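Local coordinates for protein 3-hydroxyacyl-CoA dehydrogenase (Brucella suis, PDB 4O5O) that probably catalyses the NAD(H)-dependent interconversion of 3-hydroxyacyl-CoA and 3-ketoacyl-CoA, as a member of the short-chain dehydrogenase family, at residues D73-I78 and M129-A134; V41-N46 and Q64-A69; G86-L91 and E135-N140; S60-R65 and I82-R87. One frame throughout, in Å; residues are numbered along the deposited sequence.

All four contacts lie within the Rossmann-type fold of a short-chain dehydrogenase, a parallel sheet flanked by helices. Contact 2 comes first along the chain and joins strands 39-44 and 61-65 at the edge of the sheet. Contact 4, centred about 12 Å from it, lays the end of helix 71-85 on strand 61-65. An earlier part of that helix packs on helix 112-137 in contact 1, and contact 3, its centre about 10 Å from that of contact 1, ties the end of helix 112-137 to the start of strand 90-93. Helices 71-85 and 112-137 thus cover the strands together, and contacts 1 and 3 also touch a second subunit.

Contact 1 of 4, residues D73-I78 and M129-A134; sequences DGKAAI and MLRLAA
L132 reaches from helix 112-137 onto the bare backbone of G74 on helix 71-85. Its CB starts beside I78, with CG1 of that isoleucine 3.8 Å from L132 CB. CG lies anti to the carbonyl carbon (chi1 -62°), and from it the two methyls part. CD1 presses on the helix backbone, 3.4 Å from G74 C and close to K75 N; CD2 lies against CG and CE of K75, whose extended chain crosses the leucine at about a right angle. Glycine suits position 74 because, having no side chain, it lets L132 CD1 and the M129 sulphur come right down on the backbone. M129, its chain bent at chi2 and chi3, sets SD 3.8 Å from G74 CA and brings CE to 4.3 Å from A77 CB. I78 fills the next step, its CD1 3.8 Å from A133 N.

Above L132 two cations come together, the exposed K75 and the buried R131, with L132 CD2 3.7 Å above one face of the R131 guanidinium. K75 NZ and R131 NH2 are 4.5 Å apart, a repulsion that D71 should ease, since it forms salt bridges with both; one water also accepts from K75 NZ and R131 NH1. N128 binds R131 as well, and the backbone O of H110 of a second subunit accepts from NH1. The axes of the two short segments come within 9.6 Å and cross at -36°, as is typical of neighbouring helices on one face of a Rossmann-fold sheet.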
# COMPACT_ATOMS: atom_id res chain seq x y z
N ASP B 73 -35.04 -1.94 -3.28
CA ASP B 73 -34.77 -3.36 -3.16
C ASP B 73 -33.90 -3.63 -1.96
O ASP B 73 -34.06 -4.66 -1.31
CB ASP B 73 -34.08 -3.92 -4.40
CG ASP B 73 -35.00 -4.16 -5.55
OD1 ASP B 73 -36.23 -3.91 -5.44
OD2 ASP B 73 -34.46 -4.65 -6.57
N GLY B 74 -32.97 -2.74 -1.65
CA GLY B 74 -32.14 -2.95 -0.48
C GLY B 74 -32.98 -2.96 0.78
O GLY B 74 -32.82 -3.85 1.63
N LYS B 75 -33.90 -2.00 0.90
CA LYS B 75 -34.78 -1.95 2.08
C LYS B 75 -35.67 -3.18 2.14
O LYS B 75 -35.93 -3.72 3.23
CB LYS B 75 -35.59 -0.67 2.10
CG LYS B 75 -34.70 0.55 2.34
CD LYS B 75 -35.37 1.90 2.11
CE LYS B 75 -34.38 3.02 2.38
NZ LYS B 75 -34.75 4.36 1.81
N ALA B 76 -36.16 -3.62 0.98
CA ALA B 76 -37.03 -4.81 0.96
C ALA B 76 -36.28 -6.06 1.41
O ALA B 76 -36.86 -6.95 2.06
CB ALA B 76 -37.64 -5.04 -0.41
N ALA B 77 -34.99 -6.11 1.10
CA ALA B 77 -34.14 -7.25 1.45
C ALA B 77 -33.91 -7.31 2.96
O ALA B 77 -34.04 -8.37 3.60
CB ALA B 77 -32.81 -7.16 0.72
N ILE B 78 -33.63 -6.16 3.55
CA ILE B 78 -33.48 -6.09 5.01
C ILE B 78 -34.78 -6.54 5.67
O ILE B 78 -34.77 -7.34 6.60
CB ILE B 78 -33.21 -4.65 5.48
CG1 ILE B 78 -31.91 -4.10 4.90
CG2 ILE B 78 -33.25 -4.58 7.00
CD1 ILE B 78 -30.67 -4.90 5.18
N MET B 129 -26.10 -1.75 0.33
CA MET B 129 -26.41 -2.83 1.24
C MET B 129 -25.72 -2.63 2.60
O MET B 129 -26.31 -2.97 3.63
CB MET B 129 -26.04 -4.18 0.62
CG MET B 129 -26.88 -4.53 -0.61
SD MET B 129 -28.65 -4.41 -0.40
CE MET B 129 -28.91 -5.37 1.09
N LEU B 130 -24.49 -2.09 2.63
CA LEU B 130 -23.84 -1.92 3.92
C LEU B 130 -24.53 -0.88 4.80
O LEU B 130 -24.68 -1.10 6.00
CB LEU B 130 -22.35 -1.64 3.75
CG LEU B 130 -21.77 -0.28 3.55
CD1 LEU B 130 -21.76 0.55 4.84
CD2 LEU B 130 -20.36 -0.48 3.05
N ARG B 131 -25.04 0.20 4.21
CA ARG B 131 -25.68 1.25 5.02
C ARG B 131 -26.96 0.70 5.65
O ARG B 131 -27.27 0.95 6.84
CB ARG B 131 -25.90 2.52 4.21
CG ARG B 131 -27.07 2.48 3.24
CD ARG B 131 -27.12 3.61 2.22
NE ARG B 131 -28.29 3.32 1.37
CZ ARG B 131 -29.52 3.76 1.56
NH1 ARG B 131 -29.78 4.73 2.42
NH2 ARG B 131 -30.47 3.24 0.80
N LEU B 132 -27.71 -0.07 4.87
CA LEU B 132 -28.98 -0.61 5.35
C LEU B 132 -28.78 -1.78 6.34
O LEU B 132 -29.50 -1.91 7.35
CB LEU B 132 -29.85 -1.04 4.15
CG LEU B 132 -30.22 0.10 3.21
CD1 LEU B 132 -30.91 -0.49 1.98
CD2 LEU B 132 -31.10 1.15 3.90
N ALA B 133 -27.80 -2.64 6.07
CA ALA B 133 -27.50 -3.70 7.01
C ALA B 133 -26.98 -3.13 8.31
O ALA B 133 -27.33 -3.63 9.39
CB ALA B 133 -26.51 -4.68 6.46
N ALA B 134 -26.13 -2.12 8.23
CA ALA B 134 -25.59 -1.50 9.45
C ALA B 134 -26.69 -0.92 10.32
O ALA B 134 -26.68 -1.06 11.55
CB ALA B 134 -24.58 -0.41 9.11
O HOH W 1 -32.48 5.34 3.37

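Contact 2 of 4, residues V41-N46 and Q64-A69; sequences VLLDVN and QRTDVA. With EDO (1,2-ethanediol), chain E.
R65 folds back over V45, which follows D44, and gives its NE to the V45 carbonyl, 3.0 Å from NE to V45 O. The bond is bent (139° at the hydrogen), and the oxygen lies out of the guanidinium plane. V45 covers one face of that group, CG1 standing 3.9 Å above the plane and over its centre, so a branched aliphatic residue serves as a lid on a flat cation. In the guanidinium plane, at its edge, a water accepts from NH2 and donates to V45 O. That oxygen also takes a hydrogen bond from O1 of an ethanediol, probably left from the crystallisation liquor.

Backbone bonds hold the two segments in place: Q64 N to L42 O at 2.9 Å, and T66 N to D44 O at 3.0 Å. Between them L43 lays CD2 3.5 Å from T66 OG1, a hydroxyl that is itself occupied, donating to Q64 O. Threonine suits this buried spot because its hydroxyl is satisfied by a carbonyl close by in the chain and can lie against leucine. Further out, D44 OD1 accepts from N46 N in an Asx turn, while its OD2 binds G22 N of the glycine-rich loop that follows strand 15-19.

Strands 39-44 and 61-65 belong to a beta-alpha-beta unit with helix 47-57, whose N-cap is N46; L43 looks across to A77 of helix 71-85 and M129 of helix 112-137.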
# COMPACT_ATOMS: atom_id res chain seq x y z
N VAL B 41 -30.06 -15.37 4.09
CA VAL B 41 -30.93 -14.72 3.17
C VAL B 41 -30.08 -14.43 1.93
O VAL B 41 -29.18 -13.57 1.97
CB VAL B 41 -31.58 -13.45 3.76
CG1 VAL B 41 -32.51 -12.81 2.73
CG2 VAL B 41 -32.38 -13.81 5.00
N LEU B 42 -30.35 -15.19 0.88
CA LEU B 42 -29.67 -15.04 -0.41
C LEU B 42 -30.32 -13.92 -1.22
O LEU B 42 -31.54 -13.90 -1.39
CB LEU B 42 -29.77 -16.35 -1.21
CG LEU B 42 -28.98 -17.57 -0.72
CD1 LEU B 42 -29.70 -18.28 0.40
CD2 LEU B 42 -28.82 -18.55 -1.88
N LEU B 43 -29.48 -13.02 -1.73
CA LEU B 43 -29.90 -11.90 -2.56
C LEU B 43 -29.17 -11.99 -3.90
O LEU B 43 -27.95 -12.19 -3.93
CB LEU B 43 -29.59 -10.58 -1.87
CG LEU B 43 -30.07 -10.38 -0.43
CD1 LEU B 43 -29.65 -9.00 0.04
CD2 LEU B 43 -31.57 -10.53 -0.34
N ASP B 44 -29.92 -11.86 -5.01
CA ASP B 44 -29.30 -11.90 -6.35
C ASP B 44 -30.29 -11.32 -7.33
O ASP B 44 -31.52 -11.36 -7.07
CB ASP B 44 -28.91 -13.35 -6.72
CG ASP B 44 -27.77 -13.43 -7.75
OD1 ASP B 44 -27.91 -12.86 -8.86
OD2 ASP B 44 -26.72 -14.05 -7.42
N VAL B 45 -29.80 -10.75 -8.43
CA VAL B 45 -30.72 -10.42 -9.54
C VAL B 45 -31.16 -11.64 -10.33
O VAL B 45 -32.17 -11.59 -11.03
CB VAL B 45 -30.17 -9.42 -10.57
CG1 VAL B 45 -30.34 -8.02 -10.06
CG2 VAL B 45 -28.74 -9.73 -10.97
N ASN B 46 -30.41 -12.72 -10.23
CA ASN B 46 -30.74 -13.92 -10.99
C ASN B 46 -31.71 -14.77 -10.18
O ASN B 46 -31.30 -15.52 -9.29
CB ASN B 46 -29.43 -14.65 -11.32
CG ASN B 46 -29.62 -15.89 -12.17
OD1 ASN B 46 -30.71 -16.49 -12.27
ND2 ASN B 46 -28.52 -16.31 -12.78
N GLN B 64 -34.43 -13.69 -1.90
CA GLN B 64 -35.19 -12.55 -2.42
C GLN B 64 -34.44 -11.91 -3.57
O GLN B 64 -33.30 -11.47 -3.43
CB GLN B 64 -35.45 -11.48 -1.36
CG GLN B 64 -36.20 -10.26 -1.92
CD GLN B 64 -37.54 -10.54 -2.60
OE1 GLN B 64 -37.81 -10.09 -3.73
NE2 GLN B 64 -38.39 -11.24 -1.92
N ARG B 65 -35.12 -11.80 -4.71
CA ARG B 65 -34.55 -11.20 -5.89
C ARG B 65 -34.36 -9.73 -5.57
O ARG B 65 -35.29 -9.06 -5.13
CB ARG B 65 -35.48 -11.42 -7.08
CG ARG B 65 -34.85 -11.17 -8.44
CD ARG B 65 -34.76 -9.72 -8.82
NE ARG B 65 -34.29 -9.58 -10.20
CZ ARG B 65 -34.20 -8.44 -10.88
NH1 ARG B 65 -34.50 -7.28 -10.32
NH2 ARG B 65 -33.77 -8.47 -12.14
N THR B 66 -33.14 -9.23 -5.82
CA THR B 66 -32.71 -7.92 -5.33
C THR B 66 -31.71 -7.31 -6.29
O THR B 66 -30.74 -7.97 -6.62
CB THR B 66 -31.99 -8.09 -3.98
OG1 THR B 66 -32.87 -8.70 -3.02
CG2 THR B 66 -31.51 -6.75 -3.39
N ASP B 67 -31.95 -6.07 -6.71
CA ASP B 67 -30.93 -5.23 -7.35
C ASP B 67 -30.23 -4.46 -6.24
O ASP B 67 -30.83 -3.57 -5.61
CB ASP B 67 -31.59 -4.25 -8.32
CG ASP B 67 -30.61 -3.31 -8.96
OD1 ASP B 67 -29.41 -3.36 -8.63
OD2 ASP B 67 -31.03 -2.50 -9.81
N VAL B 68 -28.98 -4.84 -5.93
CA VAL B 68 -28.26 -4.20 -4.81
C VAL B 68 -28.06 -2.69 -4.94
O VAL B 68 -27.86 -2.03 -3.92
CB VAL B 68 -26.89 -4.85 -4.51
CG1 VAL B 68 -27.07 -6.24 -3.95
CG2 VAL B 68 -26.00 -4.84 -5.74
N ALA B 69 -28.16 -2.15 -6.16
CA ALA B 69 -27.98 -0.71 -6.35
C ALA B 69 -29.28 0.07 -6.11
O ALA B 69 -29.27 1.30 -6.18
CB ALA B 69 -27.46 -0.41 -7.74
C1 EDO E . -33.51 -13.50 -13.50
O1 EDO E . -34.46 -12.65 -12.82
C2 EDO E . -34.16 -14.68 -14.21
O2 EDO E . -33.91 -15.89 -13.50
O HOH W 2 -32.55 -10.67 -13.80

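Contact 3 of 4, residues G86-L91 and E135-N140; sequences GRIDVL and EAMAKN
The guanidinium of R87 and the side-chain amide of N140 lie nearly flat on one another, their planes 18° apart. N140 OD1 stands 3.7 Å above one face of the guanidinium, offset toward its rim, and R87 NH2 comes within 3.6 Å of N140 CG. The edge of the same guanidinium is taken by D89: side-on, NE meets OD2 at 3.0 Å and NH2 meets OD1 at 2.8 Å, both on the syn side of the carboxylate, which fixes the rotation of the guanidinium under the amide. D89 has further partners, a salt bridge to R14 and a bond from V15 N, so this aspartate ties two basic residues to the start of strand 15-19.

The N140 amide works at its own edge as well. Its ND2 donates to I88 O with the oxygen in the amide plane, 2.9 Å away and at 166°, and ND2 also reaches R148 O. OD1 accepts from a water that in turn takes the N-H of I88, so both backbone polar groups of I88 are met by the amide, one of them through that water. An asparagine supplies the donor and the acceptor this needs.

Here helix 112-137 of the Rossmann-type fold runs out through a type I turn, M137 to N140, alongside the chain entering strand 90-93. M137, extended beyond CG (chi3 -180°), carries CE to the strand backbone, 3.5 Å from L91 N and near I88 CG2 and L91 CB; the long unbranched thioether suits this place because it can bring a methyl to the backbone between I88 and L91. A136 meets the same isoleucine, its CB 4.1 Å from I88 CD1, while I88 leans on I78 and A81 of helix 71-85.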
# COMPACT_ATOMS: atom_id res chain seq x y z
N GLY B 86 -35.77 -12.59 12.00
CA GLY B 86 -35.88 -11.71 13.17
C GLY B 86 -34.71 -10.75 13.38
O GLY B 86 -34.81 -9.86 14.22
N ARG B 87 -33.62 -10.90 12.62
CA ARG B 87 -32.39 -10.14 12.88
C ARG B 87 -31.45 -10.35 11.70
O ARG B 87 -31.66 -11.24 10.88
CB ARG B 87 -31.72 -10.64 14.18
CG ARG B 87 -31.31 -12.10 14.10
CD ARG B 87 -30.75 -12.68 15.37
NE ARG B 87 -29.52 -12.02 15.75
CZ ARG B 87 -29.37 -11.22 16.80
NH1 ARG B 87 -30.39 -10.97 17.62
NH2 ARG B 87 -28.18 -10.66 17.03
N ILE B 88 -30.43 -9.51 11.66
CA ILE B 88 -29.30 -9.64 10.75
C ILE B 88 -28.01 -9.48 11.56
O ILE B 88 -27.84 -8.50 12.29
CB ILE B 88 -29.30 -8.55 9.66
CG1 ILE B 88 -30.53 -8.71 8.76
CG2 ILE B 88 -28.02 -8.61 8.82
CD1 ILE B 88 -30.84 -7.50 7.90
N ASP B 89 -27.11 -10.43 11.38
CA ASP B 89 -25.84 -10.46 12.08
C ASP B 89 -24.64 -10.19 11.19
O ASP B 89 -23.67 -9.57 11.62
CB ASP B 89 -25.64 -11.82 12.76
CG ASP B 89 -26.63 -12.06 13.87
OD1 ASP B 89 -26.45 -11.51 14.97
OD2 ASP B 89 -27.59 -12.82 13.65
N VAL B 90 -24.68 -10.72 9.96
CA VAL B 90 -23.54 -10.62 9.06
C VAL B 90 -24.05 -10.24 7.68
O VAL B 90 -25.05 -10.81 7.20
CB VAL B 90 -22.76 -11.96 8.94
CG1 VAL B 90 -21.59 -11.80 7.98
CG2 VAL B 90 -22.29 -12.44 10.31
N LEU B 91 -23.39 -9.27 7.04
CA LEU B 91 -23.61 -8.99 5.61
C LEU B 91 -22.35 -9.35 4.87
O LEU B 91 -21.26 -8.94 5.26
CB LEU B 91 -23.89 -7.49 5.39
CG LEU B 91 -23.90 -7.06 3.92
CD1 LEU B 91 -25.03 -7.67 3.10
CD2 LEU B 91 -23.96 -5.55 3.80
N GLU B 135 -27.66 -0.27 9.68
CA GLU B 135 -28.80 0.29 10.38
C GLU B 135 -29.55 -0.79 11.17
O GLU B 135 -29.96 -0.59 12.32
CB GLU B 135 -29.72 0.95 9.35
CG GLU B 135 -30.90 1.67 10.01
CD GLU B 135 -31.81 2.35 9.01
OE1 GLU B 135 -32.03 1.80 7.91
OE2 GLU B 135 -32.31 3.46 9.33
N ALA B 136 -29.76 -1.94 10.54
CA ALA B 136 -30.43 -3.06 11.21
C ALA B 136 -29.55 -3.65 12.35
O ALA B 136 -30.02 -3.87 13.47
CB ALA B 136 -30.77 -4.11 10.16
N MET B 137 -28.27 -3.88 12.07
CA MET B 137 -27.34 -4.46 13.05
C MET B 137 -27.23 -3.60 14.31
O MET B 137 -27.07 -4.12 15.41
CB MET B 137 -25.95 -4.62 12.44
CG MET B 137 -25.86 -5.72 11.41
SD MET B 137 -24.28 -5.55 10.53
CE MET B 137 -24.37 -6.90 9.38
N ALA B 138 -27.31 -2.29 14.12
CA ALA B 138 -27.13 -1.35 15.22
C ALA B 138 -28.20 -1.56 16.30
O ALA B 138 -28.00 -1.12 17.43
CB ALA B 138 -27.13 0.09 14.73
N LYS B 139 -29.33 -2.20 15.95
CA LYS B 139 -30.41 -2.51 16.89
C LYS B 139 -30.19 -3.77 17.70
O LYS B 139 -30.88 -4.01 18.68
CB LYS B 139 -31.73 -2.64 16.13
CG LYS B 139 -32.10 -1.39 15.36
CD LYS B 139 -33.39 -1.59 14.60
CE LYS B 139 -33.74 -0.39 13.74
NZ LYS B 139 -35.00 -0.65 12.99
N ASN B 140 -29.25 -4.60 17.26
CA ASN B 140 -28.99 -5.88 17.93
C ASN B 140 -28.46 -5.65 19.34
O ASN B 140 -27.74 -4.69 19.61
CB ASN B 140 -27.93 -6.70 17.17
CG ASN B 140 -28.43 -7.23 15.85
OD1 ASN B 140 -29.64 -7.40 15.64
ND2 ASN B 140 -27.51 -7.52 14.96
O HOH W 3 -30.92 -7.20 13.34

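Contact 4 of 4, residues S60-R65 and I82-R87; sequences SARFQR and IEAFGR
Strand 61-65 and the last turn of helix 71-85 approach with their backbones well apart, R62 CA and A84 CA standing 7.8 Å from each other, so side chains must fill the gap. This is the edge of a Rossmann-type sheet: 61-65 is the outermost strand on its side within the chain, and helix 71-85, which follows it in sequence, crosses back over its neighbours toward strand 90-93. The helix ends at F85, after which G86 takes a positive phi (89°), a conformation easy for a residue without CB, and the chain turns away.

R62 and F85 carry the contact. R62 CG, anti to the carbonyl carbon (chi1 -57°), lies 3.8 Å from F85 CE2, and the chain bends at chi2 beyond it. The ring tip, CZ, stands 3.7 Å above one face of the guanidinium, offset toward the rim, with the two planes 56° apart; the tilt keeps this from being a parallel stack. CZ also meets the backbone, 3.5 Å from S60 O. A84 is small enough to let the arginine pass, its CB 3.9 Å from R62 CG. Arginine suits this partly exposed place, since its aliphatic part packs on alanine and phenylalanine while its charged end finds carbonyls and water.

Toward the sheet F85 also packs on K39 and V41 of strand 39-44 and on V15. Both terminal nitrogens of the guanidinium are held: NH1 donates to A59 O and to A61 O, the latter 3.0 Å away and approached from above its carbonyl plane, and NH2 gives a hydrogen to a water, 2.8 Å off, that donates in turn to A84 O.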
# COMPACT_ATOMS: atom_id res chain seq x y z
N SER B 60 -33.14 -23.42 6.44
CA SER B 60 -32.32 -22.33 6.98
C SER B 60 -32.00 -21.22 5.95
O SER B 60 -31.36 -20.23 6.31
CB SER B 60 -31.03 -22.89 7.60
OG SER B 60 -31.33 -23.64 8.76
N ALA B 61 -32.48 -21.37 4.72
CA ALA B 61 -32.23 -20.40 3.66
C ALA B 61 -33.52 -19.79 3.11
O ALA B 61 -34.57 -20.44 3.06
CB ALA B 61 -31.43 -21.04 2.53
N ARG B 62 -33.43 -18.52 2.71
CA ARG B 62 -34.47 -17.85 1.94
C ARG B 62 -33.80 -17.09 0.80
O ARG B 62 -32.65 -16.69 0.92
CB ARG B 62 -35.23 -16.84 2.81
CG ARG B 62 -35.89 -17.37 4.06
CD ARG B 62 -37.15 -18.20 3.79
NE ARG B 62 -37.77 -18.56 5.07
CZ ARG B 62 -37.38 -19.57 5.85
NH1 ARG B 62 -36.39 -20.38 5.48
NH2 ARG B 62 -37.97 -19.77 7.01
N PHE B 63 -34.51 -16.86 -0.29
CA PHE B 63 -34.07 -16.02 -1.39
C PHE B 63 -35.01 -14.85 -1.61
O PHE B 63 -36.24 -14.98 -1.52
CB PHE B 63 -34.03 -16.84 -2.69
CG PHE B 63 -33.74 -16.01 -3.92
CD1 PHE B 63 -32.50 -15.40 -4.08
CD2 PHE B 63 -34.70 -15.80 -4.89
CE1 PHE B 63 -32.23 -14.60 -5.18
CE2 PHE B 63 -34.44 -15.02 -6.02
CZ PHE B 63 -33.19 -14.41 -6.17
N GLN B 64 -34.43 -13.69 -1.90
CA GLN B 64 -35.19 -12.55 -2.42
C GLN B 64 -34.44 -11.91 -3.57
O GLN B 64 -33.30 -11.47 -3.43
CB GLN B 64 -35.45 -11.48 -1.36
CG GLN B 64 -36.20 -10.26 -1.92
CD GLN B 64 -37.54 -10.54 -2.60
OE1 GLN B 64 -37.81 -10.09 -3.73
NE2 GLN B 64 -38.39 -11.24 -1.92
N ARG B 65 -35.12 -11.80 -4.71
CA ARG B 65 -34.55 -11.20 -5.89
C ARG B 65 -34.36 -9.73 -5.57
O ARG B 65 -35.29 -9.06 -5.13
CB ARG B 65 -35.48 -11.42 -7.08
CG ARG B 65 -34.85 -11.17 -8.44
CD ARG B 65 -34.76 -9.72 -8.82
NE ARG B 65 -34.29 -9.58 -10.20
CZ ARG B 65 -34.20 -8.44 -10.88
NH1 ARG B 65 -34.50 -7.28 -10.32
NH2 ARG B 65 -33.77 -8.47 -12.14
N ILE B 82 -35.51 -9.74 8.29
CA ILE B 82 -36.10 -9.53 9.61
C ILE B 82 -37.41 -10.32 9.74
O ILE B 82 -37.68 -10.92 10.77
CB ILE B 82 -36.34 -8.02 9.89
CG1 ILE B 82 -35.02 -7.23 9.90
CG2 ILE B 82 -37.09 -7.80 11.20
CD1 ILE B 82 -34.03 -7.63 10.96
N GLU B 83 -38.23 -10.31 8.69
CA GLU B 83 -39.47 -11.10 8.64
C GLU B 83 -39.21 -12.59 8.81
O GLU B 83 -39.88 -13.26 9.60
CB GLU B 83 -40.18 -10.86 7.32
N ALA B 84 -38.21 -13.12 8.10
CA ALA B 84 -37.98 -14.56 8.14
C ALA B 84 -37.28 -15.01 9.42
O ALA B 84 -37.65 -16.03 10.02
CB ALA B 84 -37.16 -14.99 6.93
N PHE B 85 -36.26 -14.25 9.82
CA PHE B 85 -35.35 -14.71 10.86
C PHE B 85 -35.17 -13.78 12.05
O PHE B 85 -34.47 -14.15 12.98
CB PHE B 85 -33.99 -15.02 10.24
CG PHE B 85 -34.02 -16.11 9.19
CD1 PHE B 85 -34.52 -17.39 9.50
CD2 PHE B 85 -33.53 -15.88 7.92
CE1 PHE B 85 -34.53 -18.40 8.53
CE2 PHE B 85 -33.53 -16.88 6.97
CZ PHE B 85 -34.04 -18.13 7.27
N GLY B 86 -35.77 -12.59 12.00
CA GLY B 86 -35.88 -11.71 13.17
C GLY B 86 -34.71 -10.75 13.38
O GLY B 86 -34.81 -9.86 14.22
N ARG B 87 -33.62 -10.90 12.62
CA ARG B 87 -32.39 -10.14 12.88
C ARG B 87 -31.45 -10.35 11.70
O ARG B 87 -31.66 -11.24 10.88
CB ARG B 87 -31.72 -10.64 14.18
CG ARG B 87 -31.31 -12.10 14.10
CD ARG B 87 -30.75 -12.68 15.37
NE ARG B 87 -29.52 -12.02 15.75
CZ ARG B 87 -29.37 -11.22 16.80
NH1 ARG B 87 -30.39 -10.97 17.62
NH2 ARG B 87 -28.18 -10.66 17.03
O HOH W 4 -39.47 -17.82 8.38